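Local coordinates for kelch domain-containing protein (Colletotrichum graminicola M1.001, PDB 5C86), which probably oxidises alcohols to aldehydes as a copper-dependent member of the galactose oxidase and glyoxal oxidase (AA5) family, at residues W180-K185 / D428-P433; A233-T238 / A254-L259. One frame throughout, in Å; residues are numbered along the deposited sequence.

Contact 1: W180-K185 / D428-P433; sequences WLWSWK and DQRRIP
Trp182 meets Gln429 and Arg430 with the edge of its indole: Gln429 O lies in the ring plane, 3.2 Å from Trp182 CZ3, and Arg430 NH2 sits near that plane beside CE3. The Arg430 guanidinium is turned 47° from this ring, and it has Ser183 N and a water at its own edge; Trp184 brings CE3 up to NH1 obliquely and takes Lys185 CG on one face. Arg430 NH2 donates to Ser183 O over 2.8 Å in an almost straight bond (169°), with the oxygen nearly in the guanidinium plane. The water accepts from Ser183 N at 2.9 Å and from Arg430 NH2 at 3.0 Å, so one nitrogen grips the backbone of Ser183 both directly and through solvent. A bend at chi3 (62°) turns NE off the otherwise extended Arg430 chain. NH1 is held by Val455 O, while Trp182 NE1 bonds Ser226 OG and Trp184 NE1 bonds Gly260 O. The contact thus ties the innermost strand of one propeller blade, 181-183, to the C-terminal early-set domain. Burying a guanidinium among indole edges should be tolerable because carbonyl oxygens and water share its charge; Gln429 O, in contrast, is buried against the C-H edge of Trp182 with no hydrogen-bond partner.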
loop_
_atom_site.group_PDB
_atom_site.type_symbol
_atom_site.label_atom_id
_atom_site.label_comp_id
_atom_site.label_asym_id
_atom_site.label_seq_id
_atom_site.Cartn_x
_atom_site.Cartn_y
_atom_site.Cartn_z
ATOM N N TRP A 180 10.701 -3.921 0.359
ATOM C CA TRP A 180 9.545 -4.251 -0.493
ATOM C C TRP A 180 9.015 -5.647 -0.022
ATOM O O TRP A 180 9.256 -6.631 -0.663
ATOM C CB TRP A 180 9.938 -4.269 -1.940
ATOM C CG TRP A 180 10.545 -3.059 -2.515
ATOM C CD1 TRP A 180 10.823 -1.870 -1.902
ATOM C CD2 TRP A 180 11.078 -2.960 -3.807
ATOM N NE1 TRP A 180 11.412 -0.996 -2.764
ATOM C CE2 TRP A 180 11.621 -1.653 -3.965
ATOM C CE3 TRP A 180 11.125 -3.830 -4.900
ATOM C CZ2 TRP A 180 12.173 -1.216 -5.182
ATOM C CZ3 TRP A 180 11.672 -3.390 -6.082
ATOM C CH2 TRP A 180 12.204 -2.133 -6.230
ATOM N N LEU A 181 8.309 -5.690 1.069
ATOM C CA LEU A 181 7.836 -6.952 1.664
ATOM C C LEU A 181 6.499 -7.412 1.071
ATOM O O LEU A 181 5.521 -6.633 0.945
ATOM C CB LEU A 181 7.642 -6.797 3.112
ATOM C CG LEU A 181 8.838 -6.345 3.987
ATOM C CD1 LEU A 181 8.463 -6.330 5.447
ATOM C CD2 LEU A 181 10.026 -7.244 3.739
ATOM N N TRP A 182 6.501 -8.658 0.624
ATOM C CA TRP A 182 5.293 -9.287 0.069
ATOM C C TRP A 182 5.041 -10.608 0.774
ATOM O O TRP A 182 5.797 -11.535 0.520
ATOM C CB TRP A 182 5.394 -9.425 -1.463
ATOM C CG TRP A 182 5.335 -8.113 -2.092
ATOM C CD1 TRP A 182 6.357 -7.367 -2.585
ATOM C CD2 TRP A 182 4.174 -7.281 -2.133
ATOM N NE1 TRP A 182 5.900 -6.124 -2.961
ATOM C CE2 TRP A 182 4.564 -6.042 -2.709
ATOM C CE3 TRP A 182 2.877 -7.452 -1.711
ATOM C CZ2 TRP A 182 3.687 -4.989 -2.819
ATOM C CZ3 TRP A 182 2.004 -6.439 -1.831
ATOM C CH2 TRP A 182 2.420 -5.194 -2.373
ATOM N N SER A 183 3.974 -10.671 1.540
ATOM C CA SER A 183 3.608 -11.927 2.177
ATOM C C SER A 183 3.151 -12.961 1.195
ATOM O O SER A 183 2.500 -12.661 0.155
ATOM C CB SER A 183 2.519 -11.702 3.164
ATOM O OG SER A 183 2.960 -10.856 4.199
ATOM N N TRP A 184 3.537 -14.214 1.470
ATOM C CA TRP A 184 3.259 -15.305 0.553
ATOM C C TRP A 184 2.897 -16.614 1.324
ATOM O O TRP A 184 2.531 -16.555 2.468
ATOM C CB TRP A 184 4.405 -15.430 -0.463
ATOM C CG TRP A 184 4.179 -16.225 -1.709
ATOM C CD1 TRP A 184 4.962 -17.316 -2.220
ATOM C CD2 TRP A 184 3.122 -16.044 -2.674
ATOM N NE1 TRP A 184 4.455 -17.741 -3.414
ATOM C CE2 TRP A 184 3.341 -17.005 -3.716
ATOM C CE3 TRP A 184 2.068 -15.130 -2.795
ATOM C CZ2 TRP A 184 2.550 -17.038 -4.826
ATOM C CZ3 TRP A 184 1.255 -15.183 -3.960
ATOM C CH2 TRP A 184 1.496 -16.152 -4.917
ATOM N N LYS A 185 3.018 -17.743 0.655
ATOM C CA LYS A 185 2.490 -18.992 1.168
ATOM C C LYS A 185 3.126 -19.369 2.492
ATOM O O LYS A 185 4.350 -19.136 2.668
ATOM C CB LYS A 185 2.685 -20.052 0.119
ATOM C CG LYS A 185 1.898 -19.794 -1.168
ATOM C CD LYS A 185 2.145 -20.861 -2.249
ATOM C CE LYS A 185 1.416 -20.497 -3.556
ATOM N NZ LYS A 185 1.378 -21.725 -4.443
ATOM N N ASP A 428 0.150 -3.780 2.199
ATOM C CA ASP A 428 -1.196 -4.266 2.373
ATOM C C ASP A 428 -1.968 -4.433 1.065
ATOM O O ASP A 428 -2.958 -5.165 1.032
ATOM C CB ASP A 428 -1.985 -3.335 3.270
ATOM C CG ASP A 428 -1.666 -3.483 4.746
ATOM O OD1 ASP A 428 -1.822 -4.570 5.383
ATOM O OD2 ASP A 428 -1.173 -2.453 5.284
ATOM N N GLN A 429 -1.603 -3.664 0.024
ATOM C CA GLN A 429 -2.369 -3.730 -1.191
ATOM C C GLN A 429 -1.958 -4.963 -2.043
ATOM O O GLN A 429 -0.834 -5.129 -2.336
ATOM C CB GLN A 429 -2.294 -2.452 -2.044
ATOM C CG GLN A 429 -1.009 -2.181 -2.638
ATOM C CD GLN A 429 -1.031 -0.984 -3.684
ATOM O OE1 GLN A 429 -2.029 -0.628 -4.369
ATOM N NE2 GLN A 429 0.087 -0.410 -3.789
ATOM N N ARG A 430 -2.955 -5.681 -2.470
ATOM C CA ARG A 430 -2.817 -6.690 -3.494
ATOM C C ARG A 430 -4.124 -6.896 -4.155
ATOM O O ARG A 430 -5.192 -6.683 -3.575
ATOM C CB ARG A 430 -2.310 -8.007 -2.867
ATOM C CG ARG A 430 -3.199 -8.618 -1.815
ATOM C CD ARG A 430 -2.723 -9.987 -1.348
ATOM N NE ARG A 430 -1.394 -9.861 -0.739
ATOM C CZ ARG A 430 -0.452 -10.828 -0.680
ATOM N NH1 ARG A 430 -0.724 -12.107 -1.079
ATOM N NH2 ARG A 430 0.713 -10.520 -0.149
ATOM N N ARG A 431 -4.075 -7.362 -5.378
ATOM C CA ARG A 431 -5.266 -7.664 -6.156
ATOM C C ARG A 431 -5.344 -9.168 -6.503
ATOM O O ARG A 431 -4.346 -9.761 -6.908
ATOM C CB ARG A 431 -5.243 -6.941 -7.473
ATOM C CG ARG A 431 -6.291 -7.376 -8.483
ATOM C CD ARG A 431 -6.287 -6.461 -9.714
ATOM N NE ARG A 431 -7.119 -6.981 -10.833
ATOM C CZ ARG A 431 -6.749 -7.934 -11.658
ATOM N NH1 ARG A 431 -5.539 -8.472 -11.592
ATOM N NH2 ARG A 431 -7.559 -8.294 -12.614
ATOM N N ILE A 432 -6.519 -9.710 -6.341
ATOM C CA ILE A 432 -6.913 -11.060 -6.706
ATOM C C ILE A 432 -8.021 -10.965 -7.746
ATOM O O ILE A 432 -9.120 -10.542 -7.435
ATOM C CB ILE A 432 -7.366 -11.802 -5.454
ATOM C CG1 ILE A 432 -6.134 -11.996 -4.529
ATOM C CG2 ILE A 432 -8.125 -13.124 -5.805
ATOM C CD1 ILE A 432 -6.567 -12.383 -3.119
ATOM N N PRO A 433 -7.773 -11.385 -8.980
ATOM C CA PRO A 433 -8.892 -11.490 -9.935
ATOM C C PRO A 433 -9.754 -12.649 -9.576
ATOM O O PRO A 433 -9.291 -13.614 -8.961
ATOM C CB PRO A 433 -8.211 -11.747 -11.268
ATOM C CG PRO A 433 -6.948 -12.379 -10.919
ATOM C CD PRO A 433 -6.535 -11.911 -9.545
HETATM O O HOH W 1 2.100 -8.425 1.567
#

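Contact 2: A233-T238 / A254-L259; sequences AGKIFT and AHILTL
Ile236 and Leu257 face each other as a hydrogen-bonded pair in the middle strands, 235-238 and 254-258, of a four-stranded antiparallel blade of the kelch beta-propeller. Their backbones are joined twice, Ile236 N to Leu257 O and, nearly straight at 175°, Leu257 N to Ile236 O over 2.8 Å. On the same face the side chain of Ile236 crosses that of Leu259, Ile236 CD1 meeting Leu259 CD1 at 3.6 Å. Thr238 is the next residue on this face; its side chain crosses that of Leu257 at about a right angle, CG2 lying 4.0 Å from Leu257 CD1. Its OG1 takes the position between backbone N and carbonyl carbon (chi1 72°), which brings it 3.3 Å from His255 CB. Met228 of the neighbouring strand 225-230 touches Ile236. The other face carries Lys235, whose chain, bent at chi2, runs side by side with Thr258 and donates from NZ to Thr258 OG1. Where the pairing begins, Gly234 has a positive phi, and a CB there would clash with Leu259 O. At the far end one water lies 2.8 Å from Thr238 OG1 and at the same distance from His255 ND1, in the plane of the imidazole.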
loop_
_atom_site.group_PDB
_atom_site.type_symbol
_atom_site.label_atom_id
_atom_site.label_comp_id
_atom_site.label_asym_id
_atom_site.label_seq_id
_atom_site.Cartn_x
_atom_site.Cartn_y
_atom_site.Cartn_z
ATOM N N ALA A 233 -1.551 -15.384 -9.481
ATOM C CA ALA A 233 -0.452 -15.749 -10.395
ATOM C C ALA A 233 0.890 -15.422 -9.797
ATOM O O ALA A 233 1.925 -15.654 -10.460
ATOM C CB ALA A 233 -0.643 -15.016 -11.725
ATOM N N GLY A 234 0.909 -14.818 -8.590
ATOM C CA GLY A 234 2.177 -14.530 -7.984
ATOM C C GLY A 234 2.926 -13.371 -8.639
ATOM O O GLY A 234 4.121 -13.367 -8.627
ATOM N N LYS A 235 2.247 -12.383 -9.171
ATOM C CA LYS A 235 2.852 -11.363 -9.977
ATOM C C LYS A 235 3.008 -10.025 -9.238
ATOM O O LYS A 235 2.022 -9.495 -8.658
ATOM C CB LYS A 235 2.041 -11.068 -11.203
ATOM C CG LYS A 235 1.784 -12.254 -12.114
ATOM C CD LYS A 235 2.954 -12.527 -12.969
ATOM C CE LYS A 235 2.641 -13.590 -14.018
ATOM N NZ LYS A 235 3.888 -13.869 -14.741
ATOM N N ILE A 236 4.238 -9.536 -9.214
ATOM C CA ILE A 236 4.593 -8.245 -8.585
ATOM C C ILE A 236 5.234 -7.313 -9.605
ATOM O O ILE A 236 6.189 -7.719 -10.279
ATOM C CB ILE A 236 5.478 -8.453 -7.391
ATOM C CG1 ILE A 236 4.853 -9.448 -6.413
ATOM C CG2 ILE A 236 5.841 -7.125 -6.730
ATOM C CD1 ILE A 236 5.792 -9.854 -5.347
ATOM N N PHE A 237 4.763 -6.079 -9.708
ATOM C CA PHE A 237 5.365 -5.088 -10.575
ATOM C C PHE A 237 6.286 -4.254 -9.724
ATOM O O PHE A 237 5.946 -3.917 -8.554
ATOM C CB PHE A 237 4.261 -4.170 -11.090
ATOM C CG PHE A 237 4.717 -2.881 -11.702
ATOM C CD1 PHE A 237 5.265 -2.848 -12.986
ATOM C CD2 PHE A 237 4.496 -1.702 -11.056
ATOM C CE1 PHE A 237 5.636 -1.696 -13.578
ATOM C CE2 PHE A 237 4.871 -0.496 -11.666
ATOM C CZ PHE A 237 5.380 -0.479 -12.950
ATOM N N THR A 238 7.448 -3.904 -10.262
ATOM C CA THR A 238 8.424 -3.028 -9.560
ATOM C C THR A 238 8.847 -1.929 -10.412
ATOM O O THR A 238 8.910 -2.093 -11.646
ATOM C CB THR A 238 9.672 -3.777 -9.088
ATOM O OG1 THR A 238 10.521 -4.125 -10.229
ATOM C CG2 THR A 238 9.299 -5.022 -8.255
ATOM N N ALA A 254 11.629 -0.981 -14.918
ATOM C CA ALA A 254 10.288 -1.605 -14.724
ATOM C C ALA A 254 10.518 -3.142 -14.848
ATOM O O ALA A 254 11.093 -3.604 -15.838
ATOM C CB ALA A 254 9.326 -1.105 -15.678
ATOM N N HIS A 255 10.014 -3.894 -13.897
ATOM C CA HIS A 255 10.152 -5.370 -13.861
ATOM C C HIS A 255 8.856 -5.998 -13.404
ATOM O O HIS A 255 8.052 -5.376 -12.672
ATOM C CB HIS A 255 11.244 -5.877 -12.947
ATOM C CG HIS A 255 12.603 -5.462 -13.352
ATOM N ND1 HIS A 255 13.140 -4.210 -13.076
ATOM C CD2 HIS A 255 13.542 -6.122 -14.087
ATOM C CE1 HIS A 255 14.367 -4.139 -13.597
ATOM N NE2 HIS A 255 14.631 -5.286 -14.215
ATOM N N ILE A 256 8.577 -7.213 -13.898
ATOM C CA ILE A 256 7.567 -8.077 -13.320
ATOM C C ILE A 256 8.240 -9.292 -12.721
ATOM O O ILE A 256 8.990 -9.966 -13.421
ATOM C CB ILE A 256 6.501 -8.507 -14.369
ATOM C CG1 ILE A 256 5.595 -7.354 -14.800
ATOM C CG2 ILE A 256 5.710 -9.732 -13.846
ATOM C CD1 ILE A 256 4.773 -7.657 -16.058
ATOM N N LEU A 257 7.959 -9.556 -11.458
ATOM C CA LEU A 257 8.443 -10.689 -10.679
ATOM C C LEU A 257 7.360 -11.714 -10.642
ATOM O O LEU A 257 6.136 -11.357 -10.495
ATOM C CB LEU A 257 8.777 -10.297 -9.239
ATOM C CG LEU A 257 9.567 -9.034 -8.985
ATOM C CD1 LEU A 257 9.982 -8.912 -7.532
ATOM C CD2 LEU A 257 10.658 -8.664 -9.887
ATOM N N THR A 258 7.714 -13.031 -10.784
ATOM C CA THR A 258 6.715 -14.076 -10.688
ATOM C C THR A 258 7.165 -15.034 -9.624
ATOM O O THR A 258 8.257 -15.586 -9.735
ATOM C CB THR A 258 6.540 -14.818 -12.059
ATOM O OG1 THR A 258 6.193 -13.913 -13.114
ATOM C CG2 THR A 258 5.448 -15.858 -11.956
ATOM N N LEU A 259 6.370 -15.219 -8.587
ATOM C CA LEU A 259 6.667 -16.001 -7.416
ATOM C C LEU A 259 6.190 -17.383 -7.691
ATOM O O LEU A 259 5.077 -17.558 -8.163
ATOM C CB LEU A 259 5.961 -15.455 -6.157
ATOM C CG LEU A 259 6.698 -14.251 -5.490
ATOM C CD1 LEU A 259 6.905 -13.096 -6.438
ATOM C CD2 LEU A 259 5.884 -13.801 -4.318
HETATM O O HOH W 2 12.031 -2.113 -11.501
#

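Contact 2 lies along the chain inside the loop that contact 1 closes, and their centres are 11 Å apart. Three tryptophans of 180-185 join them by packing against the adjacent blade: Trp184 CH2 comes within 3.5 Å of Gly234 CA, Trp180 CZ3 within 3.6 Å of Thr238 CG2, and Trp182 CG within 3.7 Å of Ile236 CD1. Contact 2 is internal to one blade, whereas contact 1 connects the preceding blade to the C-terminal domain, so Trp182 packs on Ile236 of one contact while its edge meets Gln429 and Arg430 in the other. Neither contact is at the copper site of Tyr120, His335 and His423, which holds no metal in this apo structure.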